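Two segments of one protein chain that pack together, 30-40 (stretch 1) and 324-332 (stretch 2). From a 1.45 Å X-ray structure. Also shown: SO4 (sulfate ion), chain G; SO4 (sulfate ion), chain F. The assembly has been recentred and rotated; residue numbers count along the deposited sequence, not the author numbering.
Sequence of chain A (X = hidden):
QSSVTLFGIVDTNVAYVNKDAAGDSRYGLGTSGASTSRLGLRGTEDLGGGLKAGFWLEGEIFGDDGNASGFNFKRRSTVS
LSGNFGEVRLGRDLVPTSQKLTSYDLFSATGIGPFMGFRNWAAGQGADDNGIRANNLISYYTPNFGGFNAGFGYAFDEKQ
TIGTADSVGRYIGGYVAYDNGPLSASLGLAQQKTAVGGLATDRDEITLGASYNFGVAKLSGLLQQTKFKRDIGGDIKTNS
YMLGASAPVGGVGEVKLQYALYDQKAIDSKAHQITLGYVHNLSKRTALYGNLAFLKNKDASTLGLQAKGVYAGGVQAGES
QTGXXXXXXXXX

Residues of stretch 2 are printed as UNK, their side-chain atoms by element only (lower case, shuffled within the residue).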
ATOM      1  N   GLY A  30      17.719   6.392   9.512  1.00 10.57           N
ATOM      2  CA  GLY A  30      17.000   5.162   9.732  1.00 10.05           C
ATOM      3  C   GLY A  30      15.715   5.383  10.496  1.00  9.72           C
ATOM      4  O   GLY A  30      15.223   6.488  10.646  1.00 10.15           O
ATOM      5  N   THR A  31      15.119   4.282  10.945  1.00  8.90           N
ATOM      6  CA  THR A  31      13.816   4.325  11.584  1.00  9.63           C
ATOM      7  C   THR A  31      13.719   3.447  12.795  1.00 10.43           C
ATOM      8  O   THR A  31      14.524   2.512  12.986  1.00 10.25           O
ATOM      9  CB  THR A  31      12.696   3.926  10.577  1.00 10.32           C
ATOM     10  OG1 THR A  31      12.868   2.551  10.151  1.00 11.50           O
ATOM     11  CG2 THR A  31      12.688   4.834   9.344  1.00 11.41           C
ATOM     12  N   SER A  32      12.707   3.737  13.618  1.00  9.98           N
ATOM     13  CA  SER A  32      12.204   2.765  14.564  1.00 11.40           C
ATOM     14  C   SER A  32      13.254   2.362  15.605  1.00 11.58           C
ATOM     15  O   SER A  32      13.428   1.181  15.929  1.00 12.69           O
ATOM     16  CB  SER A  32      11.622   1.586  13.785  1.00 11.76           C
ATOM     17  OG  SER A  32      10.498   1.995  13.032  1.00 11.77           O
ATOM     18  N   GLY A  33      13.910   3.367  16.189  1.00 11.63           N
ATOM     19  CA  GLY A  33      14.929   3.133  17.200  1.00 12.15           C
ATOM     20  C   GLY A  33      14.395   2.947  18.600  1.00 12.67           C
ATOM     21  O   GLY A  33      15.026   2.254  19.392  1.00 14.44           O
ATOM     22  N   ALA A  34      13.280   3.600  18.924  1.00 12.12           N
ATOM     23  CA  ALA A  34      12.649   3.541  20.255  1.00 12.69           C
ATOM     24  C   ALA A  34      11.325   2.746  20.217  1.00 13.02           C
ATOM     25  O   ALA A  34      11.046   1.953  21.098  1.00 13.99           O
ATOM     26  CB  ALA A  34      12.428   4.931  20.812  1.00 13.46           C
ATOM     27  N   SER A  35      10.509   2.949  19.191  1.00 12.19           N
ATOM     28  CA  SER A  35       9.312   2.127  18.934  1.00 12.36           C
ATOM     29  C   SER A  35       9.207   1.904  17.456  1.00 11.87           C
ATOM     30  O   SER A  35       9.592   2.769  16.671  1.00 12.54           O
ATOM     31  CB  SER A  35       8.051   2.835  19.402  1.00 13.10           C
ATOM     32  OG  SER A  35       8.048   3.081  20.794  1.00 16.20           O
ATOM     33  N   THR A  36       8.651   0.782  17.054  1.00 11.73           N
ATOM     34  CA  THR A  36       8.443   0.575  15.632  1.00 12.06           C
ATOM     35  C   THR A  36       7.430   1.558  15.067  1.00 12.15           C
ATOM     36  O   THR A  36       6.331   1.701  15.573  1.00 12.16           O
ATOM     37  CB  THR A  36       8.039  -0.867  15.340  1.00 12.41           C
ATOM     38  OG1 THR A  36       9.020  -1.766  15.898  1.00 15.18           O
ATOM     39  CG2 THR A  36       7.961  -1.122  13.834  1.00 14.07           C
ATOM     40  N   SER A  37       7.841   2.239  14.010  1.00  9.56           N
ATOM     41  CA  SER A  37       6.959   3.164  13.310  1.00  9.58           C
ATOM     42  C   SER A  37       5.814   2.407  12.687  1.00 10.05           C
ATOM     43  O   SER A  37       6.002   1.317  12.173  1.00 11.61           O
ATOM     44  CB  SER A  37       7.686   3.917  12.198  1.00 10.34           C
ATOM     45  OG  SER A  37       8.810   4.606  12.634  1.00 11.08           O
ATOM     46  N   ARG A  38       4.630   2.990  12.770  1.00  8.89           N
ATOM     47  CA  ARG A  38       3.429   2.286  12.332  1.00  8.77           C
ATOM     48  C   ARG A  38       2.301   3.223  12.009  1.00  9.47           C
ATOM     49  O   ARG A  38       2.287   4.384  12.428  1.00  9.64           O
ATOM     50  CB  ARG A  38       2.984   1.316  13.459  1.00 10.37           C
ATOM     51  CG  ARG A  38       2.370   2.003  14.665  1.00 10.88           C
ATOM     52  CD  ARG A  38       2.368   1.153  15.945  1.00 11.92           C
ATOM     53  NE  ARG A  38       3.719   0.950  16.407  1.00 12.20           N
ATOM     54  CZ  ARG A  38       4.051   0.291  17.505  1.00 12.93           C
ATOM     55  NH1 ARG A  38       3.118  -0.319  18.237  1.00 13.96           N
ATOM     56  NH2 ARG A  38       5.322   0.234  17.879  1.00 13.50           N
ATOM     57  N   LEU A  39       1.318   2.671  11.303  1.00 10.12           N
ATOM     58  CA  LEU A  39       0.068   3.365  10.970  1.00  9.54           C
ATOM     59  C   LEU A  39      -1.029   2.307  11.060  1.00 10.43           C
ATOM     60  O   LEU A  39      -0.870   1.248  10.518  1.00 10.07           O
ATOM     61  CB  LEU A  39       0.136   4.001   9.588  1.00 10.58           C
ATOM     62  CG  LEU A  39      -1.156   4.660   9.111  1.00 12.25           C
ATOM     63  CD1 LEU A  39      -1.497   5.862   9.936  1.00 13.92           C
ATOM     64  CD2 LEU A  39      -0.984   5.082   7.667  1.00 13.27           C
ATOM     65  N   GLY A  40      -2.099   2.602  11.782  1.00  9.39           N
ATOM     66  CA  GLY A  40      -3.158   1.635  11.972  1.00 10.58           C
ATOM     67  C   GLY A  40      -4.509   2.232  12.225  1.00 11.26           C
ATOM     68  O   GLY A  40      -4.679   3.421  12.519  1.00 11.10           O
ATOM     69  N   UNK A 324      25.262   3.491  17.103  1.00 13.22           N
ATOM     70  CA  UNK A 324      24.608   4.615  17.753  1.00 13.75           C
ATOM     71  C   UNK A 324      23.347   4.946  16.937  1.00 12.69           C
ATOM     72  O   UNK A 324      23.375   4.921  15.696  1.00 13.47           O
ATOM     73  c   UNK A 324      24.857   7.021  18.505  1.00 18.16           C
ATOM     74  c   UNK A 324      25.523   5.887  17.737  1.00 15.43           C
ATOM     75  c   UNK A 324      26.857   5.571  18.281  1.00 19.32           C
ATOM     76  N   UNK A 325      22.278   5.320  17.636  1.00 12.54           N
ATOM     77  CA  UNK A 325      21.042   5.838  17.004  1.00 12.41           C
ATOM     78  C   UNK A 325      20.594   7.009  17.846  1.00 13.03           C
ATOM     79  O   UNK A 325      20.550   6.910  19.086  1.00 14.30           O
ATOM     80  c   UNK A 325      19.890   4.825  17.050  1.00 14.39           C
ATOM     81  c   UNK A 325      18.805   2.739  16.309  1.00 15.04           C
ATOM     82  c   UNK A 325      19.973   3.698  16.153  1.00 17.08           C
ATOM     83  o   UNK A 325      18.462   2.381  17.437  1.00 15.03           O
ATOM     84  n   UNK A 325      18.238   2.295  15.195  1.00 13.08           N
ATOM     85  N   UNK A 326      20.255   8.109  17.203  1.00 10.66           N
ATOM     86  CA  UNK A 326      19.680   9.254  17.897  1.00 12.38           C
ATOM     87  C   UNK A 326      18.490   9.707  17.049  1.00 11.00           C
ATOM     88  O   UNK A 326      18.639   9.922  15.868  1.00 11.37           O
ATOM     89  c   UNK A 326      21.880   9.975  18.925  1.00 15.28           C
ATOM     90  c   UNK A 326      20.703  10.395  18.018  1.00 12.78           C
ATOM     91  c   UNK A 326      20.076  11.656  18.573  1.00 16.48           C
ATOM     92  N   UNK A 327      17.352   9.895  17.681  1.00 10.72           N
ATOM     93  CA  UNK A 327      16.123  10.105  16.928  1.00 11.02           C
ATOM     94  C   UNK A 327      14.995  10.729  17.714  1.00 11.54           C
ATOM     95  O   UNK A 327      15.142  11.155  18.857  1.00 11.22           O
ATOM     96  N   UNK A 328      13.852  10.805  17.040  1.00 10.74           N
ATOM     97  CA  UNK A 328      12.628  11.340  17.590  1.00 11.16           C
ATOM     98  C   UNK A 328      11.553  10.302  17.337  1.00 11.60           C
ATOM     99  O   UNK A 328      11.487   9.688  16.260  1.00 12.68           O
ATOM    100  c   UNK A 328      10.955  13.282  17.512  1.00 13.45           C
ATOM    101  c   UNK A 328      10.710  14.745  17.193  1.00 14.94           C
ATOM    102  c   UNK A 328      12.270  12.716  16.944  1.00 12.79           C
ATOM    103  c   UNK A 328      12.173  12.673  15.443  1.00 13.28           C
ATOM    104  N   UNK A 329      10.699  10.134  18.337  1.00 11.25           N
ATOM    105  CA  UNK A 329       9.526   9.284  18.196  1.00 10.88           C
ATOM    106  C   UNK A 329       8.300  10.147  18.448  1.00 11.14           C
ATOM    107  O   UNK A 329       8.184  10.784  19.495  1.00 11.90           O
ATOM    108  n   UNK A 329       8.481   6.421  21.351  1.00 20.03           N
ATOM    109  n   UNK A 329       9.358   4.833  22.648  1.00 19.13           N
ATOM    110  c   UNK A 329       8.360   7.382  19.384  1.00 15.83           C
ATOM    111  c   UNK A 329       8.882   6.057  22.596  1.00 20.51           C
ATOM    112  n   UNK A 329       8.842   6.760  23.758  1.00 23.87           N
ATOM    113  c   UNK A 329       7.890   7.541  20.837  1.00 26.50           C
ATOM    114  c   UNK A 329       9.623   8.171  19.236  1.00 11.84           C
ATOM    115  N   UNK A 330       7.368  10.153  17.508  1.00 10.93           N
ATOM    116  CA  UNK A 330       6.152  10.936  17.622  1.00 11.15           C
ATOM    117  C   UNK A 330       4.959  10.005  17.409  1.00 11.03           C
ATOM    118  O   UNK A 330       4.760   9.464  16.313  1.00 12.07           O
ATOM    119  c   UNK A 330       4.500  13.674  17.824  1.00 10.75           C
ATOM    120  n   UNK A 330       3.840  12.937  15.878  1.00 17.29           N
ATOM    121  c   UNK A 330       4.875  12.893  16.791  1.00 11.94           C
ATOM    122  c   UNK A 330       6.090  12.063  16.622  1.00 12.65           C
ATOM    123  c   UNK A 330       2.889  13.738  16.354  1.00 15.52           C
ATOM    124  n   UNK A 330       3.280  14.217  17.515  1.00 20.19           N
ATOM    125  N   UNK A 331       4.168   9.866  18.452  1.00 12.30           N
ATOM    126  CA  UNK A 331       2.941   9.051  18.415  1.00 12.41           C
ATOM    127  C   UNK A 331       1.753   9.942  18.139  1.00 14.82           C
ATOM    128  O   UNK A 331       1.734  11.102  18.547  1.00 16.09           O
ATOM    129  c   UNK A 331       2.738   8.339  19.745  1.00 13.97           C
ATOM    130  N   UNK A 332       0.744   9.380  17.470  1.00 15.40           N
ATOM    131  CA  UNK A 332      -0.491  10.102  17.221  1.00 17.80           C
ATOM    132  C   UNK A 332      -1.686   9.166  17.300  1.00 19.06           C
ATOM    133  O   UNK A 332      -1.541   7.933  17.305  1.00 18.38           O
ATOM    134  OXT UNK A 332      -2.807   9.699  17.403  1.00 22.50           O
ATOM    135  c   UNK A 332       1.313   8.887  13.150  1.00 18.29           C
ATOM    136  c   UNK A 332       1.096   9.701  14.256  1.00 19.05           C
ATOM    137  c   UNK A 332      -0.436  10.842  15.890  1.00 17.46           C
ATOM    138  c   UNK A 332      -1.243   9.417  13.966  1.00 17.89           C
ATOM    139  c   UNK A 332      -1.017   8.621  12.859  1.00 16.93           C
ATOM    140  c   UNK A 332      -0.182   9.964  14.693  1.00 17.57           C
ATOM    141  c   UNK A 332       0.223   8.346  12.456  1.00 18.55           C
TER
HETATM  142  S   SO4 G 601       5.200  -1.267  20.946  1.00 71.87           S
HETATM  143  O1  SO4 G 601       5.835   0.078  20.999  1.00 71.27           O
HETATM  144  O2  SO4 G 601       5.533  -2.038  22.211  1.00 70.45           O
HETATM  145  O3  SO4 G 601       3.714  -1.125  20.729  1.00 71.61           O
HETATM  146  O4  SO4 G 601       5.701  -2.002  19.766  1.00 72.40           O
HETATM  147  S   SO4 F 600      10.030   3.643  26.228  1.00 44.17           S
HETATM  148  O1  SO4 F 600       9.764   5.077  26.407  1.00 40.63           O
HETATM  149  O2  SO4 F 600      11.088   3.212  27.154  1.00 40.54           O
HETATM  150  O3  SO4 F 600       8.808   2.897  26.554  1.00 44.39           O
HETATM  151  O4  SO4 F 600      10.424   3.360  24.843  1.00 40.16           O
HETATM  152  O   HOH W   1      16.221   0.560  14.191  1.00 15.79           O

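Position 324 has three side-chain carbons, one of them carrying the other two. They touch nothing on stretch 1. A side chain forked at CB with no further atoms is Val324.

Position 325 has five side-chain atoms: three carbons in a row, the third carrying one oxygen and one nitrogen. Its CB points toward stretch 1, and its end lies by Gly33 and a water. This is an amide on a two-carbon arm, Gln325. Its OE1 lies 3.6 Å from Gly33 CA. An ideal CB on Gly33 would sit 3.2 Å from Gln325 OE1, a tight fit, so the bare glycine leaves room for the amide. Water 1 accepts from Gln325 NE2 at 2.8 Å and donates to Thr31 O at 2.9 Å, bridging a direct gap of 4.3 Å between NE2 and that oxygen.

Position 326 again has three carbons, forked at the first, and is out of reach of stretch 1. It is Val326, on the surface.

Position 327 has no side-chain atoms. It is Gly327.

Position 328 has four carbons, forked at the first, with one arm two carbons long. Its CB points away from stretch 1. It is Ile328.

Position 329 has three carbons, a nitrogen, and a carbon carrying two more nitrogens. Its CB points toward stretch 1, and the side chain ends near Ala34 and Ser35. This guanidinium identifies Arg329. Its NH2 donates to Ser35 OG at 2.9 Å and lies 3.6 Å from Ala34 CB. The same NH2 donates to O4 of the chain F sulfate at 2.9 Å, while NH1 donates to O1 of that ion at 3.3 Å.

Position 330 has one carbon, then a five-membered ring of three carbons and two nitrogens. It does not reach stretch 1. The imidazole is that of His330.

Position 331 has a single side-chain carbon and makes no contact. It is Ala331.

Position 332 has one carbon and a six-carbon ring. The backbone ends here with OXT. The ring approaches Leu39, and with no hydroxyl on it the residue is Phe332. Leu39 CD1 lies 3.9 Å from Phe332 CZ, at the ring edge.

The contact works through the side chains of stretch 2, which meet both side chains and backbone of stretch 1, and through one water. No hydrogen bond joins the two backbones directly. Gln325, Arg329 and Phe332 supply the contact from stretch 2. The arginine has the most area covered by the other stretch and makes the one direct hydrogen bond. The glutamine adds close packing and the water bridge, and the phenylalanine adds an apolar touch at the chain end.

Stretch 2 (324-332) VQVGIRHAF
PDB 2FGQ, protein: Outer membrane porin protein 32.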